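Local coordinates for protein leucyl aminopeptidase (Trypanosoma brucei brucei, PDB 5NTD) that probably removes N-terminal residues, leucine among them, from peptides as an M17 aminopeptidase, and binds manganese and the inhibitor bestatin, at residues 118-132 / 149-162. Residues are numbered along the deposited sequence; the frame is centred on the assembly and turned at random.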
# COMPACT_ATOMS: atom_id res chain seq x y z
N ALA G 118 29.62 -29.27 -14.05
CA ALA G 118 29.40 -29.21 -15.51
C ALA G 118 28.57 -27.98 -15.99
O ALA G 118 28.39 -27.79 -17.18
CB ALA G 118 28.70 -30.48 -15.98
N ARG G 119 28.06 -27.22 -15.04
CA ARG G 119 27.28 -25.99 -15.32
C ARG G 119 26.23 -26.21 -16.40
O ARG G 119 26.20 -25.51 -17.41
CB ARG G 119 28.21 -24.86 -15.69
CG ARG G 119 29.13 -24.44 -14.54
CD ARG G 119 28.37 -23.83 -13.36
NE ARG G 119 27.50 -22.73 -13.77
CZ ARG G 119 27.88 -21.46 -13.90
NH1 ARG G 119 27.01 -20.57 -14.35
NH2 ARG G 119 29.12 -21.07 -13.66
N PRO G 120 25.35 -27.21 -16.20
CA PRO G 120 24.28 -27.45 -17.13
C PRO G 120 23.32 -26.26 -17.29
O PRO G 120 22.62 -26.17 -18.30
CB PRO G 120 23.55 -28.65 -16.52
CG PRO G 120 23.88 -28.57 -15.07
CD PRO G 120 25.27 -28.11 -15.04
N ASP G 121 23.28 -25.39 -16.29
CA ASP G 121 22.50 -24.15 -16.40
C ASP G 121 22.90 -23.35 -17.66
O ASP G 121 22.06 -22.85 -18.40
CB ASP G 121 22.66 -23.26 -15.16
CG ASP G 121 24.09 -22.85 -14.90
OD1 ASP G 121 24.95 -23.75 -14.72
OD2 ASP G 121 24.38 -21.65 -14.88
N VAL G 122 24.20 -23.25 -17.90
CA VAL G 122 24.71 -22.52 -19.08
C VAL G 122 24.52 -23.33 -20.37
O VAL G 122 24.19 -22.79 -21.41
CB VAL G 122 26.15 -22.08 -18.92
CG1 VAL G 122 26.64 -21.38 -20.17
CG2 VAL G 122 26.27 -21.14 -17.72
N VAL G 123 24.71 -24.63 -20.27
CA VAL G 123 24.48 -25.51 -21.42
C VAL G 123 23.07 -25.26 -21.98
O VAL G 123 22.89 -25.05 -23.16
CB VAL G 123 24.64 -27.03 -21.07
CG1 VAL G 123 24.21 -27.92 -22.22
CG2 VAL G 123 26.10 -27.32 -20.72
N THR G 124 22.09 -25.29 -21.09
CA THR G 124 20.69 -25.01 -21.46
C THR G 124 20.56 -23.66 -22.20
O THR G 124 19.99 -23.57 -23.27
CB THR G 124 19.76 -25.04 -20.25
OG1 THR G 124 19.74 -26.37 -19.72
CG2 THR G 124 18.34 -24.64 -20.64
N ALA G 125 21.12 -22.64 -21.60
CA ALA G 125 21.01 -21.27 -22.17
C ALA G 125 21.69 -21.16 -23.55
O ALA G 125 21.18 -20.59 -24.48
CB ALA G 125 21.61 -20.25 -21.21
N LEU G 126 22.87 -21.77 -23.67
CA LEU G 126 23.61 -21.78 -24.95
C LEU G 126 22.82 -22.48 -26.07
O LEU G 126 22.70 -21.98 -27.18
CB LEU G 126 24.94 -22.47 -24.81
CG LEU G 126 25.90 -21.75 -23.87
CD1 LEU G 126 27.09 -22.64 -23.63
CD2 LEU G 126 26.36 -20.42 -24.45
N VAL G 127 22.29 -23.63 -25.77
CA VAL G 127 21.59 -24.40 -26.79
C VAL G 127 20.29 -23.64 -27.15
O VAL G 127 19.85 -23.60 -28.31
CB VAL G 127 21.32 -25.85 -26.38
CG1 VAL G 127 20.59 -26.60 -27.47
CG2 VAL G 127 22.64 -26.55 -26.12
N THR G 128 19.66 -23.08 -26.13
CA THR G 128 18.40 -22.30 -26.35
C THR G 128 18.68 -21.16 -27.35
O THR G 128 17.97 -20.99 -28.31
CB THR G 128 17.85 -21.73 -25.04
OG1 THR G 128 17.39 -22.82 -24.23
CG2 THR G 128 16.70 -20.77 -25.30
N ALA G 129 19.74 -20.44 -27.09
CA ALA G 129 20.15 -19.35 -27.96
C ALA G 129 20.44 -19.86 -29.39
O ALA G 129 20.02 -19.28 -30.39
CB ALA G 129 21.37 -18.64 -27.40
N ALA G 130 21.21 -20.94 -29.47
CA ALA G 130 21.62 -21.51 -30.78
C ALA G 130 20.41 -21.95 -31.59
O ALA G 130 20.36 -21.75 -32.79
CB ALA G 130 22.57 -22.68 -30.59
N LEU G 131 19.44 -22.54 -30.93
CA LEU G 131 18.23 -23.02 -31.63
C LEU G 131 17.35 -21.89 -32.18
O LEU G 131 16.45 -22.12 -32.98
CB LEU G 131 17.42 -23.92 -30.72
CG LEU G 131 18.10 -25.24 -30.41
CD1 LEU G 131 17.32 -26.00 -29.36
CD2 LEU G 131 18.20 -26.09 -31.68
N ASP G 132 17.60 -20.67 -31.73
CA ASP G 132 16.93 -19.50 -32.29
C ASP G 132 17.37 -19.25 -33.74
O ASP G 132 16.73 -18.50 -34.44
CB ASP G 132 17.20 -18.25 -31.46
CG ASP G 132 15.94 -17.48 -31.12
OD1 ASP G 132 14.87 -18.10 -30.90
OD2 ASP G 132 16.02 -16.24 -31.05
N ALA G 149 29.34 -35.50 -18.87
CA ALA G 149 28.46 -35.51 -17.69
C ALA G 149 27.05 -35.75 -18.19
O ALA G 149 26.23 -34.85 -18.29
CB ALA G 149 28.57 -34.22 -16.90
N VAL G 150 26.78 -37.00 -18.51
CA VAL G 150 25.64 -37.32 -19.39
C VAL G 150 24.27 -37.01 -18.81
O VAL G 150 23.39 -36.53 -19.49
CB VAL G 150 25.67 -38.76 -19.93
CG1 VAL G 150 26.94 -38.98 -20.74
CG2 VAL G 150 25.56 -39.79 -18.81
N LEU G 151 24.10 -37.28 -17.53
CA LEU G 151 22.77 -37.05 -16.89
C LEU G 151 22.42 -35.55 -16.81
O LEU G 151 21.35 -35.15 -17.28
CB LEU G 151 22.66 -37.68 -15.50
CG LEU G 151 21.19 -37.71 -15.06
CD1 LEU G 151 20.65 -39.12 -15.12
CD2 LEU G 151 21.03 -37.16 -13.65
N PRO G 152 23.28 -34.72 -16.21
CA PRO G 152 22.94 -33.30 -16.18
C PRO G 152 22.81 -32.68 -17.56
O PRO G 152 21.95 -31.82 -17.74
CB PRO G 152 24.10 -32.66 -15.40
CG PRO G 152 25.17 -33.66 -15.38
CD PRO G 152 24.52 -35.00 -15.48
N ILE G 153 23.61 -33.12 -18.51
CA ILE G 153 23.50 -32.61 -19.90
C ILE G 153 22.19 -33.04 -20.52
O ILE G 153 21.53 -32.26 -21.19
CB ILE G 153 24.69 -32.95 -20.79
CG1 ILE G 153 25.72 -31.82 -20.73
CG2 ILE G 153 24.27 -32.99 -22.25
CD1 ILE G 153 26.77 -32.02 -19.72
N ALA G 154 21.80 -34.27 -20.27
CA ALA G 154 20.53 -34.76 -20.83
C ALA G 154 19.34 -33.91 -20.39
O ALA G 154 18.49 -33.54 -21.18
CB ALA G 154 20.31 -36.20 -20.45
N ALA G 155 19.27 -33.67 -19.10
CA ALA G 155 18.20 -32.85 -18.53
C ALA G 155 18.29 -31.39 -19.04
O ALA G 155 17.30 -30.77 -19.33
CB ALA G 155 18.24 -32.90 -17.00
N ALA G 156 19.51 -30.89 -19.14
CA ALA G 156 19.77 -29.53 -19.57
C ALA G 156 19.28 -29.28 -20.98
O ALA G 156 18.69 -28.25 -21.27
CB ALA G 156 21.24 -29.20 -19.49
N VAL G 157 19.51 -30.26 -21.84
CA VAL G 157 19.06 -30.17 -23.24
C VAL G 157 17.57 -30.42 -23.35
O VAL G 157 16.87 -29.75 -24.11
CB VAL G 157 19.83 -31.14 -24.14
CG1 VAL G 157 19.24 -31.14 -25.55
CG2 VAL G 157 21.29 -30.73 -24.19
N ALA G 158 17.07 -31.35 -22.56
CA ALA G 158 15.62 -31.59 -22.47
C ALA G 158 14.83 -30.30 -22.14
O ALA G 158 13.75 -30.05 -22.69
CB ALA G 158 15.31 -32.65 -21.42
N ARG G 159 15.38 -29.48 -21.27
CA ARG G 159 14.66 -28.27 -20.79
C ARG G 159 14.91 -27.03 -21.64
O ARG G 159 14.34 -25.99 -21.41
CB ARG G 159 14.93 -27.99 -19.29
CG ARG G 159 16.25 -27.31 -18.95
CD ARG G 159 16.37 -27.07 -17.45
NE ARG G 159 17.20 -28.05 -16.74
CZ ARG G 159 16.76 -29.04 -15.96
NH1 ARG G 159 15.46 -29.27 -15.79
NH2 ARG G 159 17.61 -29.83 -15.34
N CYS G 160 15.77 -27.17 -22.65
CA CYS G 160 16.19 -26.01 -23.44
C CYS G 160 15.25 -25.77 -24.60
O CYS G 160 14.44 -26.60 -24.97
CB CYS G 160 17.64 -26.16 -23.93
SG CYS G 160 17.76 -27.00 -25.53
N GLY G 161 15.42 -24.61 -25.19
CA GLY G 161 14.73 -24.25 -26.41
C GLY G 161 13.25 -24.04 -26.22
O GLY G 161 12.77 -23.82 -25.11
N LYS G 162 12.53 -24.09 -27.33
CA LYS G 162 11.09 -23.88 -27.33
C LYS G 162 10.41 -25.01 -26.61
O LYS G 162 10.83 -26.15 -26.72
CB LYS G 162 10.57 -23.72 -28.74
CG LYS G 162 10.89 -22.32 -29.23
CD LYS G 162 10.80 -21.99 -30.70
CE LYS G 162 10.65 -20.49 -30.96
NZ LYS G 162 11.59 -19.66 -30.15
O HOH W 1 19.87 -27.04 -17.12
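Thr124, Cys160 and Ala156 carry the contact between helix 120-131 and helix 150-158 with the turn that follows it. The Thr124 hydroxyl, anti to its own carbonyl carbon (chi1 -65°), gives its proton to Ala156 O, OG1 to O 2.7 Å. It meets that carbonyl from the flank, with a C=O...OG1 angle of 106°. Water 1 donates to the same OG1 and accepts from Arg159 NE, lying in the guanidinium plane; the far nitrogens of Arg159 are held by Thr507 O and Glu437. Ala156 CB fits against Pro120, CB to CB 3.8 Å; consistent with this small residue, the axes of the two helical segments approach to 8.3 Å. One turn on, Thr128 OG1 links the two backbones: it donates to Thr124 O within its own helix and receives Gly161 N at 2.8 Å, nearly straight at 170°. Cys160 lies against helix 120-131, its CB 3.6 Å from Thr124 O. Its sulfur touches Val127 CG1 at 3.5 Å and, at a slant to that, Leu131 CD1. Both helices lie in the N-terminal, macro-like domain and pack on its mixed sheet, Val123 on strand 99-107, Leu131 and Val157 on strand 183-188, while helix 196-214 flanks helix 150-158 through Ala154 and Ala158.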